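Local coordinates for adhesion G-protein coupled receptor G6 (Danio rerio, PDB 6V55), which acts as an adhesion G-protein coupled receptor linked to myelination, its calcium-binding extracellular region probably taking part in cell adhesion and signalling, at residues E546-A551 against S559-I564; I553-A558 against P599-S604; E589-I594 against L608-S613. All blocks are in the same frame, centred on the assembly; numbering follows the deposited sequence.

Interaction 1 of 3, residues E546-A551 against S559-I564; sequences ELVNIA and STVVTI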
ATOM      1  N   GLU A 546     -19.952  12.503 -29.941  1.00 18.44           N
ATOM      2  CA  GLU A 546     -21.320  12.728 -29.485  1.00 23.58           C
ATOM      3  C   GLU A 546     -21.385  13.907 -28.526  1.00 25.87           C
ATOM      4  O   GLU A 546     -22.301  14.741 -28.607  1.00 28.64           O
ATOM      5  CB  GLU A 546     -21.860  11.470 -28.809  1.00 28.47           C
ATOM      6  CG  GLU A 546     -21.863  10.221 -29.682  1.00 37.08           C
ATOM      7  CD  GLU A 546     -22.254   8.963 -28.896  1.00 46.51           C
ATOM      8  OE1 GLU A 546     -22.172   7.844 -29.467  1.00 48.22           O
ATOM      9  OE2 GLU A 546     -22.642   9.095 -27.705  1.00 48.42           O
ATOM     10  N   LEU A 547     -20.368  14.016 -27.671  1.00 22.11           N
ATOM     11  CA  LEU A 547     -20.264  15.092 -26.708  1.00 21.55           C
ATOM     12  C   LEU A 547     -20.093  16.436 -27.390  1.00 24.29           C
ATOM     13  O   LEU A 547     -20.722  17.411 -26.983  1.00 33.88           O
ATOM     14  CB  LEU A 547     -19.083  14.822 -25.785  1.00 21.19           C
ATOM     15  CG  LEU A 547     -18.882  15.713 -24.573  1.00 21.27           C
ATOM     16  CD1 LEU A 547     -18.546  14.828 -23.421  1.00 23.21           C
ATOM     17  CD2 LEU A 547     -17.782  16.723 -24.781  1.00 19.23           C
ATOM     18  N   VAL A 548     -19.237  16.515 -28.408  1.00 20.66           N
ATOM     19  CA  VAL A 548     -18.974  17.805 -29.041  1.00 16.33           C
ATOM     20  C   VAL A 548     -20.189  18.234 -29.863  1.00 26.69           C
ATOM     21  O   VAL A 548     -20.530  19.420 -29.914  1.00 25.31           O
ATOM     22  CB  VAL A 548     -17.664  17.713 -29.856  1.00 16.24           C
ATOM     23  CG1 VAL A 548     -17.460  18.898 -30.795  1.00 16.22           C
ATOM     24  CG2 VAL A 548     -16.485  17.649 -28.920  1.00 16.15           C
ATOM     25  N   ASN A 549     -20.959  17.266 -30.362  1.00 28.59           N
ATOM     26  CA  ASN A 549     -22.147  17.570 -31.148  1.00 28.20           C
ATOM     27  C   ASN A 549     -23.302  18.086 -30.306  1.00 33.47           C
ATOM     28  O   ASN A 549     -23.930  19.087 -30.672  1.00 39.99           O
ATOM     29  CB  ASN A 549     -22.574  16.336 -31.912  1.00 31.96           C
ATOM     30  CG  ASN A 549     -22.003  16.328 -33.283  1.00 44.17           C
ATOM     31  OD1 ASN A 549     -22.150  17.313 -34.018  1.00 54.68           O
ATOM     32  ND2 ASN A 549     -21.291  15.261 -33.634  1.00 42.82           N
ATOM     33  N   ILE A 550     -23.605  17.447 -29.181  1.00 34.44           N
ATOM     34  CA  ILE A 550     -24.796  17.878 -28.462  1.00 34.93           C
ATOM     35  C   ILE A 550     -24.539  19.050 -27.512  1.00 34.45           C
ATOM     36  O   ILE A 550     -25.482  19.792 -27.207  1.00 40.78           O
ATOM     37  CB  ILE A 550     -25.467  16.684 -27.751  1.00 35.02           C
ATOM     38  CG1 ILE A 550     -26.985  16.902 -27.665  1.00 37.85           C
ATOM     39  CG2 ILE A 550     -24.878  16.428 -26.383  1.00 31.41           C
ATOM     40  CD1 ILE A 550     -27.791  15.620 -27.488  1.00 38.40           C
ATOM     41  N   ALA A 551     -23.294  19.301 -27.107  1.00 27.39           N
ATOM     42  CA  ALA A 551     -23.060  20.255 -26.035  1.00 25.49           C
ATOM     43  C   ALA A 551     -22.678  21.622 -26.582  1.00 33.88           C
ATOM     44  O   ALA A 551     -22.182  21.757 -27.699  1.00 40.23           O
ATOM     45  CB  ALA A 551     -21.975  19.758 -25.079  1.00 24.92           C
ATOM     46  N   SER A 559     -11.044  22.435 -23.091  1.00 20.98           N
ATOM     47  CA  SER A 559      -9.716  22.063 -22.627  1.00 21.77           C
ATOM     48  C   SER A 559      -9.671  20.596 -22.240  1.00 24.13           C
ATOM     49  O   SER A 559      -8.645  19.944 -22.426  1.00 23.69           O
ATOM     50  CB  SER A 559      -9.272  22.952 -21.477  1.00 10.97           C
ATOM     51  OG  SER A 559      -9.469  22.303 -20.236  1.00 21.13           O
ATOM     52  N   THR A 560     -10.789  20.041 -21.783  1.00 22.09           N
ATOM     53  CA  THR A 560     -10.815  18.610 -21.516  1.00 19.65           C
ATOM     54  C   THR A 560     -10.862  17.812 -22.810  1.00 20.83           C
ATOM     55  O   THR A 560     -10.195  16.771 -22.928  1.00 25.06           O
ATOM     56  CB  THR A 560     -11.999  18.270 -20.621  1.00 13.96           C
ATOM     57  OG1 THR A 560     -12.161  19.303 -19.643  1.00 11.97           O
ATOM     58  CG2 THR A 560     -11.740  17.007 -19.908  1.00 14.54           C
ATOM     59  N   VAL A 561     -11.605  18.310 -23.803  1.00 16.19           N
ATOM     60  CA  VAL A 561     -11.765  17.570 -25.048  1.00 14.77           C
ATOM     61  C   VAL A 561     -10.466  17.586 -25.852  1.00 15.01           C
ATOM     62  O   VAL A 561     -10.103  16.564 -26.442  1.00 17.67           O
ATOM     63  CB  VAL A 561     -12.991  18.130 -25.811  1.00 13.12           C
ATOM     64  CG1 VAL A 561     -13.112  17.612 -27.241  1.00 12.84           C
ATOM     65  CG2 VAL A 561     -14.244  17.789 -25.055  1.00 10.88           C
ATOM     66  N   VAL A 562      -9.670  18.663 -25.741  1.00 13.79           N
ATOM     67  CA  VAL A 562      -8.415  18.752 -26.496  1.00 14.26           C
ATOM     68  C   VAL A 562      -7.370  17.813 -25.895  1.00 19.04           C
ATOM     69  O   VAL A 562      -6.500  17.279 -26.612  1.00 22.72           O
ATOM     70  CB  VAL A 562      -7.998  20.248 -26.609  1.00 11.15           C
ATOM     71  CG1 VAL A 562      -6.503  20.502 -26.753  1.00 10.76           C
ATOM     72  CG2 VAL A 562      -8.695  20.857 -27.820  1.00 12.28           C
ATOM     73  N   THR A 563      -7.540  17.460 -24.618  1.00 20.69           N
ATOM     74  CA  THR A 563      -6.558  16.557 -24.075  1.00 22.80           C
ATOM     75  C   THR A 563      -6.990  15.105 -24.127  1.00 23.93           C
ATOM     76  O   THR A 563      -6.139  14.236 -23.903  1.00 27.57           O
ATOM     77  CB  THR A 563      -6.198  16.979 -22.659  1.00 29.22           C
ATOM     78  OG1 THR A 563      -7.328  16.821 -21.795  1.00 22.53           O
ATOM     79  CG2 THR A 563      -5.802  18.440 -22.669  1.00 32.69           C
ATOM     80  N   ILE A 564      -8.271  14.815 -24.386  1.00 23.74           N
ATOM     81  CA  ILE A 564      -8.616  13.477 -24.861  1.00 17.39           C
ATOM     82  C   ILE A 564      -7.903  13.214 -26.174  1.00 20.84           C
ATOM     83  O   ILE A 564      -7.154  12.240 -26.288  1.00 30.14           O
ATOM     84  CB  ILE A 564     -10.139  13.301 -24.985  1.00 12.55           C
ATOM     85  CG1 ILE A 564     -10.733  13.516 -23.602  1.00 15.85           C
ATOM     86  CG2 ILE A 564     -10.456  11.916 -25.440  1.00 13.02           C
ATOM     87  CD1 ILE A 564     -12.234  13.731 -23.530  1.00 17.86           C
TER
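Val561 of helix 555-568 faces Leu547 and Val548, two consecutive residues of helix 534-550, with one methyl turned to each. Its CG2 lies 3.7 Å from Leu547 CD2, the two side chains running past one another in opposite senses. Its CG1 is 3.8 Å from Val548 CG2, and here the side chains meet at a slant. The division follows from the valine's first torsion (chi1 169°): CG1 is turned away from the backbone N while CG2 stays beside it, so the fork opens across both neighbours. All three residues are buried, and the packing continues beyond them, with Leu590 of helix 573-593 touching both Val548 and Val561, and Val520 of helix 517-527 touching Leu547.

A single turn of helix does this work; its other face is loose. Asn549 and Ile550 are exposed and take no part in the contact. On helix 555-568, away from Val561, Thr563 OG1 donates to Thr560 O at 3.1 Å, coming from above the carbonyl plane, while the same oxygen receives Ile564 N. Both bonds are made within that helix and add nothing to the contact. Apolar side chains packed between neighbouring helices are the arrangement of a helical bundle, here consistent with the helical subdomain of a GAIN domain.

Interaction 2 of 3, residues I553-A558 against P599-S604; sequences INATLA and PSLTIS. With NAG (2-acetamido-2-deoxy-beta-D-glucopyranose), chain G.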
ATOM      1  N   ILE A 553     -20.109  24.680 -26.092  1.00 28.70           N
ATOM      2  CA  ILE A 553     -18.694  24.555 -25.757  1.00 23.85           C
ATOM      3  C   ILE A 553     -18.148  25.894 -25.282  1.00 18.69           C
ATOM      4  O   ILE A 553     -18.106  26.857 -26.055  1.00 22.72           O
ATOM      5  CB  ILE A 553     -17.881  24.058 -26.959  1.00 24.79           C
ATOM      6  CG1 ILE A 553     -18.526  22.818 -27.598  1.00 20.96           C
ATOM      7  CG2 ILE A 553     -16.471  23.828 -26.528  1.00 28.47           C
ATOM      8  CD1 ILE A 553     -18.492  21.625 -26.763  1.00 16.37           C
ATOM      9  N   ASN A 554     -17.715  25.959 -24.019  1.00 17.48           N
ATOM     10  CA  ASN A 554     -16.847  27.036 -23.560  1.00 22.74           C
ATOM     11  C   ASN A 554     -15.441  26.466 -23.356  1.00 21.53           C
ATOM     12  O   ASN A 554     -15.162  25.309 -23.731  1.00 19.94           O
ATOM     13  CB  ASN A 554     -17.374  27.744 -22.295  1.00 33.14           C
ATOM     14  CG  ASN A 554     -17.986  26.808 -21.276  1.00 47.23           C
ATOM     15  OD1 ASN A 554     -17.552  25.667 -21.117  1.00 47.60           O
ATOM     16  ND2 ASN A 554     -19.011  27.308 -20.559  1.00 62.99           N
ATOM     17  N   ALA A 555     -14.566  27.296 -22.768  1.00 13.80           N
ATOM     18  CA  ALA A 555     -13.133  27.016 -22.672  1.00 15.57           C
ATOM     19  C   ALA A 555     -12.817  25.775 -21.845  1.00 24.73           C
ATOM     20  O   ALA A 555     -11.996  24.950 -22.267  1.00 28.06           O
ATOM     21  CB  ALA A 555     -12.406  28.205 -22.059  1.00 11.71           C
ATOM     22  N   THR A 556     -13.440  25.627 -20.665  1.00 29.76           N
ATOM     23  CA  THR A 556     -13.053  24.529 -19.777  1.00 26.99           C
ATOM     24  C   THR A 556     -13.542  23.191 -20.306  1.00 23.11           C
ATOM     25  O   THR A 556     -12.831  22.186 -20.166  1.00 22.72           O
ATOM     26  CB  THR A 556     -13.566  24.757 -18.353  1.00 28.10           C
ATOM     27  OG1 THR A 556     -14.994  24.625 -18.315  1.00 31.68           O
ATOM     28  CG2 THR A 556     -13.170  26.150 -17.871  1.00 27.29           C
ATOM     29  N   LEU A 557     -14.692  23.174 -21.000  1.00 20.78           N
ATOM     30  CA  LEU A 557     -15.116  21.952 -21.689  1.00 21.48           C
ATOM     31  C   LEU A 557     -14.202  21.628 -22.870  1.00 20.72           C
ATOM     32  O   LEU A 557     -13.873  20.453 -23.099  1.00 20.46           O
ATOM     33  CB  LEU A 557     -16.575  22.069 -22.153  1.00 19.98           C
ATOM     34  CG  LEU A 557     -17.186  20.819 -22.808  1.00 17.20           C
ATOM     35  CD1 LEU A 557     -17.006  19.603 -21.931  1.00 11.21           C
ATOM     36  CD2 LEU A 557     -18.651  21.024 -23.083  1.00 16.79           C
ATOM     37  N   ALA A 558     -13.748  22.652 -23.605  1.00 14.44           N
ATOM     38  CA  ALA A 558     -12.869  22.370 -24.729  1.00 15.17           C
ATOM     39  C   ALA A 558     -11.455  22.007 -24.283  1.00 17.30           C
ATOM     40  O   ALA A 558     -10.733  21.323 -25.021  1.00 19.09           O
ATOM     41  CB  ALA A 558     -12.826  23.554 -25.669  1.00 17.31           C
ATOM     42  N   PRO A 599     -10.491  38.912 -27.182  1.00 23.12           N
ATOM     43  CA  PRO A 599     -10.158  38.980 -28.611  1.00 17.92           C
ATOM     44  C   PRO A 599      -9.636  37.668 -29.176  1.00 23.72           C
ATOM     45  O   PRO A 599      -9.710  37.480 -30.402  1.00 24.45           O
ATOM     46  CB  PRO A 599      -9.097  40.076 -28.668  1.00 14.95           C
ATOM     47  CG  PRO A 599      -8.454  40.049 -27.340  1.00 17.08           C
ATOM     48  CD  PRO A 599      -9.503  39.608 -26.345  1.00 19.26           C
ATOM     49  N   SER A 600      -9.118  36.762 -28.336  1.00 25.51           N
ATOM     50  CA  SER A 600      -8.691  35.436 -28.773  1.00 22.36           C
ATOM     51  C   SER A 600      -8.706  34.466 -27.598  1.00 23.64           C
ATOM     52  O   SER A 600      -8.673  34.874 -26.433  1.00 27.75           O
ATOM     53  CB  SER A 600      -7.291  35.461 -29.405  1.00 16.32           C
ATOM     54  OG  SER A 600      -6.307  35.613 -28.420  1.00 13.96           O
ATOM     55  N   LEU A 601      -8.758  33.170 -27.921  1.00 18.86           N
ATOM     56  CA  LEU A 601      -8.717  32.104 -26.921  1.00 11.09           C
ATOM     57  C   LEU A 601      -7.842  30.973 -27.437  1.00 10.57           C
ATOM     58  O   LEU A 601      -8.028  30.508 -28.558  1.00 11.41           O
ATOM     59  CB  LEU A 601     -10.121  31.573 -26.604  1.00 10.16           C
ATOM     60  CG  LEU A 601     -10.147  30.327 -25.701  1.00 14.14           C
ATOM     61  CD1 LEU A 601      -9.537  30.612 -24.330  1.00 12.59           C
ATOM     62  CD2 LEU A 601     -11.518  29.731 -25.520  1.00 13.07           C
ATOM     63  N   THR A 602      -6.906  30.517 -26.624  1.00 10.83           N
ATOM     64  CA  THR A 602      -6.008  29.436 -26.996  1.00 12.72           C
ATOM     65  C   THR A 602      -6.180  28.271 -26.026  1.00 16.67           C
ATOM     66  O   THR A 602      -6.254  28.477 -24.810  1.00 19.33           O
ATOM     67  CB  THR A 602      -4.577  29.944 -26.990  1.00 15.92           C
ATOM     68  OG1 THR A 602      -4.511  31.203 -27.683  1.00 24.69           O
ATOM     69  CG2 THR A 602      -3.690  29.000 -27.668  1.00 16.48           C
ATOM     70  N   ILE A 603      -6.284  27.049 -26.553  1.00 15.95           N
ATOM     71  CA  ILE A 603      -6.396  25.849 -25.725  1.00 12.49           C
ATOM     72  C   ILE A 603      -5.220  24.936 -26.031  1.00 11.49           C
ATOM     73  O   ILE A 603      -5.108  24.415 -27.143  1.00 14.93           O
ATOM     74  CB  ILE A 603      -7.716  25.105 -25.941  1.00 10.01           C
ATOM     75  CG1 ILE A 603      -8.888  25.957 -25.488  1.00 12.68           C
ATOM     76  CG2 ILE A 603      -7.703  23.874 -25.115  1.00 10.26           C
ATOM     77  CD1 ILE A 603      -9.685  26.356 -26.608  1.00 16.78           C
ATOM     78  N   SER A 604      -4.356  24.733 -25.051  1.00 11.37           N
ATOM     79  CA  SER A 604      -3.124  23.999 -25.268  1.00 15.43           C
ATOM     80  C   SER A 604      -3.165  22.619 -24.629  1.00 26.43           C
ATOM     81  O   SER A 604      -3.936  22.347 -23.699  1.00 36.65           O
ATOM     82  CB  SER A 604      -1.922  24.768 -24.711  1.00 14.65           C
ATOM     83  OG  SER A 604      -0.707  24.281 -25.257  1.00 20.79           O
TER
HETATM   84  C1  NAG G 905     -19.812  26.621 -19.547  1.00 60.77           C
HETATM   85  C2  NAG G 905     -19.835  27.317 -18.160  1.00 69.15           C
HETATM   86  C3  NAG G 905     -20.945  26.738 -17.259  1.00 67.46           C
HETATM   87  C4  NAG G 905     -22.294  26.695 -17.966  1.00 69.30           C
HETATM   88  C5  NAG G 905     -22.171  25.922 -19.276  1.00 66.20           C
HETATM   89  C6  NAG G 905     -23.457  25.901 -20.075  1.00 64.72           C
HETATM   90  C7  NAG G 905     -17.608  28.145 -17.529  1.00 80.32           C
HETATM   91  C8  NAG G 905     -16.345  27.847 -16.775  1.00 78.27           C
HETATM   92  N2  NAG G 905     -18.545  27.193 -17.499  1.00 76.84           N
HETATM   93  O3  NAG G 905     -21.068  27.536 -16.085  1.00 65.20           O
HETATM   94  O4  NAG G 905     -23.269  26.078 -17.127  1.00 73.29           O
HETATM   95  O5  NAG G 905     -21.179  26.556 -20.097  1.00 65.68           O
HETATM   96  O6  NAG G 905     -23.230  25.827 -21.477  1.00 61.41           O
HETATM   97  O7  NAG G 905     -17.770  29.198 -18.143  1.00 83.32           O
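Ala555 and Ala558, three residues apart on the first turn of helix 555-568, meet Leu601 and Ile603, two residues apart on strand 600-603. All the direct contacts are van der Waals. Leu601 CD2 reaches Ala555 CB at 3.9 Å: with its CG swung opposite the backbone N (chi1 172°), the leucine extends a single methyl to the partly exposed alanine. Deeper in, Ile603 uses both branches. Its CD1 faces Ala558 CB at a looser 4.3 Å, and its CG2 comes to 4.0 Å from Ala558 O, a carbonyl oxygen of the helix. Leu590 and Ile594 also cover Ala558.

Hydrogen bonds serve each side separately. Asn554 occupies the N-cap position, and its carbonyl O receives Ala558 N at 3.0 Å, closing the first helical turn. On the strand side, the backbones of Leu601 and Ile603 pair with Val612 and Val610 of the neighbouring strand 608-614.

The third kind of interaction is covalent. Asn554 ND2 is bonded to C1 of an N-acetylglucosamine at 1.5 Å, and the sugar's acetamide methyl C8 rests 3.8 Å from CG2 of Thr556, the threonine of the Asn-Ala-Thr glycosylation sequon.

With small alanines facing branched side chains, the helix start comes close to the edge strand through apolar contacts; the join between helix and strand is therefore non-directional, while the glycan is carried by a residue whose CB leaves the backbone on the side away from the strand.

Interaction 3 of 3, residues E589-I594 against L608-S613; sequences ELVQKI and LVVGVS. With NAG (2-acetamido-2-deoxy-beta-D-glucopyranose), chain L.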
ATOM      1  N   GLU A 589     -15.092  20.540 -35.301  1.00 27.14           N
ATOM      2  CA  GLU A 589     -16.373  21.116 -34.932  1.00 30.96           C
ATOM      3  C   GLU A 589     -16.348  21.753 -33.560  1.00 28.24           C
ATOM      4  O   GLU A 589     -17.163  22.647 -33.316  1.00 30.94           O
ATOM      5  CB  GLU A 589     -17.467  20.058 -34.968  1.00 36.03           C
ATOM      6  CG  GLU A 589     -18.815  20.629 -35.350  1.00 44.05           C
ATOM      7  CD  GLU A 589     -19.913  19.905 -34.656  1.00 52.88           C
ATOM      8  OE1 GLU A 589     -19.609  18.824 -34.096  1.00 54.08           O
ATOM      9  OE2 GLU A 589     -21.064  20.401 -34.690  1.00 59.19           O
ATOM     10  N   LEU A 590     -15.455  21.288 -32.669  1.00 23.08           N
ATOM     11  CA  LEU A 590     -15.233  21.939 -31.375  1.00 20.10           C
ATOM     12  C   LEU A 590     -14.777  23.375 -31.563  1.00 21.83           C
ATOM     13  O   LEU A 590     -15.284  24.285 -30.898  1.00 24.91           O
ATOM     14  CB  LEU A 590     -14.197  21.151 -30.570  1.00 15.59           C
ATOM     15  CG  LEU A 590     -13.626  21.704 -29.275  1.00 16.05           C
ATOM     16  CD1 LEU A 590     -14.452  21.164 -28.160  1.00 22.73           C
ATOM     17  CD2 LEU A 590     -12.196  21.243 -29.055  1.00 13.41           C
ATOM     18  N   VAL A 591     -13.901  23.600 -32.547  1.00 19.44           N
ATOM     19  CA  VAL A 591     -13.372  24.922 -32.843  1.00 15.43           C
ATOM     20  C   VAL A 591     -14.445  25.815 -33.478  1.00 17.49           C
ATOM     21  O   VAL A 591     -14.476  27.032 -33.239  1.00 23.37           O
ATOM     22  CB  VAL A 591     -12.102  24.729 -33.709  1.00 11.45           C
ATOM     23  CG1 VAL A 591     -11.550  26.014 -34.212  1.00  9.55           C
ATOM     24  CG2 VAL A 591     -11.022  24.091 -32.852  1.00 12.53           C
ATOM     25  N   GLN A 592     -15.366  25.234 -34.243  1.00 16.29           N
ATOM     26  CA  GLN A 592     -16.461  26.025 -34.800  1.00 18.94           C
ATOM     27  C   GLN A 592     -17.436  26.484 -33.720  1.00 21.56           C
ATOM     28  O   GLN A 592     -17.969  27.594 -33.803  1.00 25.48           O
ATOM     29  CB  GLN A 592     -17.212  25.211 -35.854  1.00 23.58           C
ATOM     30  CG  GLN A 592     -16.366  24.799 -37.044  1.00 30.26           C
ATOM     31  CD  GLN A 592     -15.968  25.977 -37.905  1.00 37.43           C
ATOM     32  OE1 GLN A 592     -16.723  26.953 -38.031  1.00 42.46           O
ATOM     33  NE2 GLN A 592     -14.774  25.904 -38.499  1.00 37.82           N
ATOM     34  N   LYS A 593     -17.622  25.684 -32.676  1.00 20.80           N
ATOM     35  CA  LYS A 593     -18.696  25.883 -31.719  1.00 23.72           C
ATOM     36  C   LYS A 593     -18.254  26.567 -30.449  1.00 22.86           C
ATOM     37  O   LYS A 593     -19.095  26.777 -29.564  1.00 31.22           O
ATOM     38  CB  LYS A 593     -19.313  24.541 -31.319  1.00 27.22           C
ATOM     39  CG  LYS A 593     -20.073  23.854 -32.409  1.00 29.58           C
ATOM     40  CD  LYS A 593     -21.411  23.404 -31.932  1.00 32.20           C
ATOM     41  CE  LYS A 593     -21.282  22.496 -30.762  1.00 29.67           C
ATOM     42  NZ  LYS A 593     -22.135  21.314 -30.992  1.00 29.76           N
ATOM     43  N   ILE A 594     -16.968  26.847 -30.294  1.00 15.15           N
ATOM     44  CA  ILE A 594     -16.474  27.297 -28.999  1.00 16.42           C
ATOM     45  C   ILE A 594     -16.905  28.744 -28.776  1.00 22.31           C
ATOM     46  O   ILE A 594     -16.883  29.567 -29.702  1.00 26.29           O
ATOM     47  CB  ILE A 594     -14.950  27.099 -28.885  1.00  8.96           C
ATOM     48  CG1 ILE A 594     -14.451  27.584 -27.555  1.00 23.09           C
ATOM     49  CG2 ILE A 594     -14.152  27.822 -29.950  1.00 23.46           C
ATOM     50  CD1 ILE A 594     -13.276  26.897 -27.193  1.00 25.74           C
ATOM     51  N   LEU A 608      -1.157  19.139 -29.007  1.00 38.85           N
ATOM     52  CA  LEU A 608      -2.236  19.794 -29.738  1.00 12.26           C
ATOM     53  C   LEU A 608      -2.539  21.142 -29.108  1.00 15.43           C
ATOM     54  O   LEU A 608      -2.896  21.209 -27.928  1.00 14.49           O
ATOM     55  CB  LEU A 608      -3.508  18.950 -29.729  1.00 11.77           C
ATOM     56  CG  LEU A 608      -4.687  19.589 -30.467  1.00 14.21           C
ATOM     57  CD1 LEU A 608      -4.420  19.682 -31.946  1.00 11.28           C
ATOM     58  CD2 LEU A 608      -5.986  18.864 -30.208  1.00 14.68           C
ATOM     59  N   VAL A 609      -2.432  22.207 -29.895  1.00 16.91           N
ATOM     60  CA  VAL A 609      -2.901  23.519 -29.470  1.00 16.97           C
ATOM     61  C   VAL A 609      -3.888  24.026 -30.512  1.00 18.37           C
ATOM     62  O   VAL A 609      -3.649  23.882 -31.719  1.00 26.14           O
ATOM     63  CB  VAL A 609      -1.731  24.495 -29.233  1.00 19.98           C
ATOM     64  CG1 VAL A 609      -0.748  24.543 -30.403  1.00 20.29           C
ATOM     65  CG2 VAL A 609      -2.231  25.851 -28.878  1.00 12.12           C
ATOM     66  N   VAL A 610      -5.060  24.488 -30.054  1.00 15.23           N
ATOM     67  CA  VAL A 610      -6.054  25.056 -30.962  1.00 14.33           C
ATOM     68  C   VAL A 610      -6.365  26.461 -30.477  1.00 18.66           C
ATOM     69  O   VAL A 610      -6.270  26.771 -29.284  1.00 24.59           O
ATOM     70  CB  VAL A 610      -7.357  24.214 -31.117  1.00 12.12           C
ATOM     71  CG1 VAL A 610      -7.047  22.758 -31.512  1.00 13.04           C
ATOM     72  CG2 VAL A 610      -8.272  24.268 -29.894  1.00  9.67           C
ATOM     73  N   GLY A 611      -6.679  27.329 -31.421  1.00 17.56           N
ATOM     74  CA  GLY A 611      -6.896  28.728 -31.095  1.00 13.80           C
ATOM     75  C   GLY A 611      -7.966  29.317 -31.976  1.00 13.11           C
ATOM     76  O   GLY A 611      -8.133  28.923 -33.134  1.00 13.52           O
ATOM     77  N   VAL A 612      -8.717  30.245 -31.410  1.00 14.13           N
ATOM     78  CA  VAL A 612      -9.677  31.039 -32.153  1.00 15.66           C
ATOM     79  C   VAL A 612      -9.333  32.484 -31.865  1.00 23.61           C
ATOM     80  O   VAL A 612      -8.823  32.803 -30.786  1.00 26.27           O
ATOM     81  CB  VAL A 612     -11.130  30.733 -31.757  1.00 16.39           C
ATOM     82  CG1 VAL A 612     -11.587  29.477 -32.432  1.00 21.14           C
ATOM     83  CG2 VAL A 612     -11.229  30.548 -30.259  1.00 17.40           C
ATOM     84  N   SER A 613      -9.558  33.348 -32.855  1.00 27.87           N
ATOM     85  CA  SER A 613      -9.461  34.792 -32.681  1.00 26.38           C
ATOM     86  C   SER A 613     -10.494  35.454 -33.576  1.00 23.15           C
ATOM     87  O   SER A 613     -10.857  34.916 -34.628  1.00 23.78           O
ATOM     88  CB  SER A 613      -8.072  35.334 -33.019  1.00 26.81           C
ATOM     89  OG  SER A 613      -7.873  35.386 -34.418  1.00 30.38           O
TER
HETATM   90  C1  NAG L 910     -21.450  23.416 -39.917  1.00 62.08           C
HETATM   91  C2  NAG L 910     -22.175  23.359 -38.565  1.00 67.53           C
HETATM   92  C3  NAG L 910     -22.461  21.902 -38.190  1.00 70.83           C
HETATM   93  C4  NAG L 910     -23.259  21.206 -39.291  1.00 68.64           C
HETATM   94  C5  NAG L 910     -22.561  21.345 -40.652  1.00 68.76           C
HETATM   95  C6  NAG L 910     -23.406  20.835 -41.800  1.00 71.19           C
HETATM   96  C7  NAG L 910     -21.946  24.838 -36.617  1.00 69.57           C
HETATM   97  C8  NAG L 910     -20.991  25.460 -35.647  1.00 69.89           C
HETATM   98  N2  NAG L 910     -21.402  24.023 -37.527  1.00 68.44           N
HETATM   99  O3  NAG L 910     -23.171  21.855 -36.954  1.00 73.48           O
HETATM  100  O4  NAG L 910     -23.410  19.825 -38.983  1.00 67.53           O
HETATM  101  O5  NAG L 910     -22.256  22.727 -40.939  1.00 65.38           O
HETATM  102  O6  NAG L 910     -23.082  21.480 -43.026  1.00 73.41           O
HETATM  103  O7  NAG L 910     -23.157  25.063 -36.577  1.00 70.02           O
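Val591, near the end of helix 573-593, straddles two residues of strand 608-614. Its first torsion (chi1 173°) assigns a methyl to each: CG1, opposite the backbone N, meets Val612 CG1 at 3.9 Å, while CG2, beside that N, meets Val610 CG2 at 4.0 Å. The branches used on the strand differ. Val610 presents the methyl held between its N and its carbonyl carbon, whereas Val612 turns inward the one opposite its carbonyl carbon (chi1 -80°).

The same CG1 of Val612 also lies 3.9 Å from CG2 of Ile594, three residues on from Val591. Ile594 has its longer arm opposite the backbone N (chi1 179°), and it is the short CG2 branch that meets the valine at a slant. This is probably where the helical part of a GAIN domain rests on the beta-sandwich that follows it: the strand is an inner one of its sheet, flanked by strands 600-603 and 671-677.

On the far side of the helix the conformations are less regular. Glu589, bent at its second torsion, receives a weak hydrogen bond from O3 of an N-acetylglucosamine at its OE2, 3.4 Å away. Lys593, bent along most of its length, has CG 3.7 Å from the sugar's acetamide methyl C8, and Gln592 CB is 3.8 Å from that methyl. Lys593 NZ and Glu589 OE2 make a long salt bridge of 4.0 Å.

Three successive helices and two adjacent strands of a four-stranded antiparallel sheet, one of them outermost, are packed together here. Interactions 2 and 3 lie closest, with centres about 7 Å apart; the centre of each is about 11 Å from that of interaction 1. Interactions 1 and 2 share helix 555-568, and interactions 2 and 3 reach the neighbouring strands 600-603 and 608-614. Along the chain, interaction 2 crosses both of the others, whereas interaction 1 closes before interaction 3 opens. A hydrogen bond from Lys593 NZ to Val548 O joins these last two directly. Interlaced in this way, the contacts probably tie the helical part of a GAIN domain to its beta-sandwich, consistent with one compact unit.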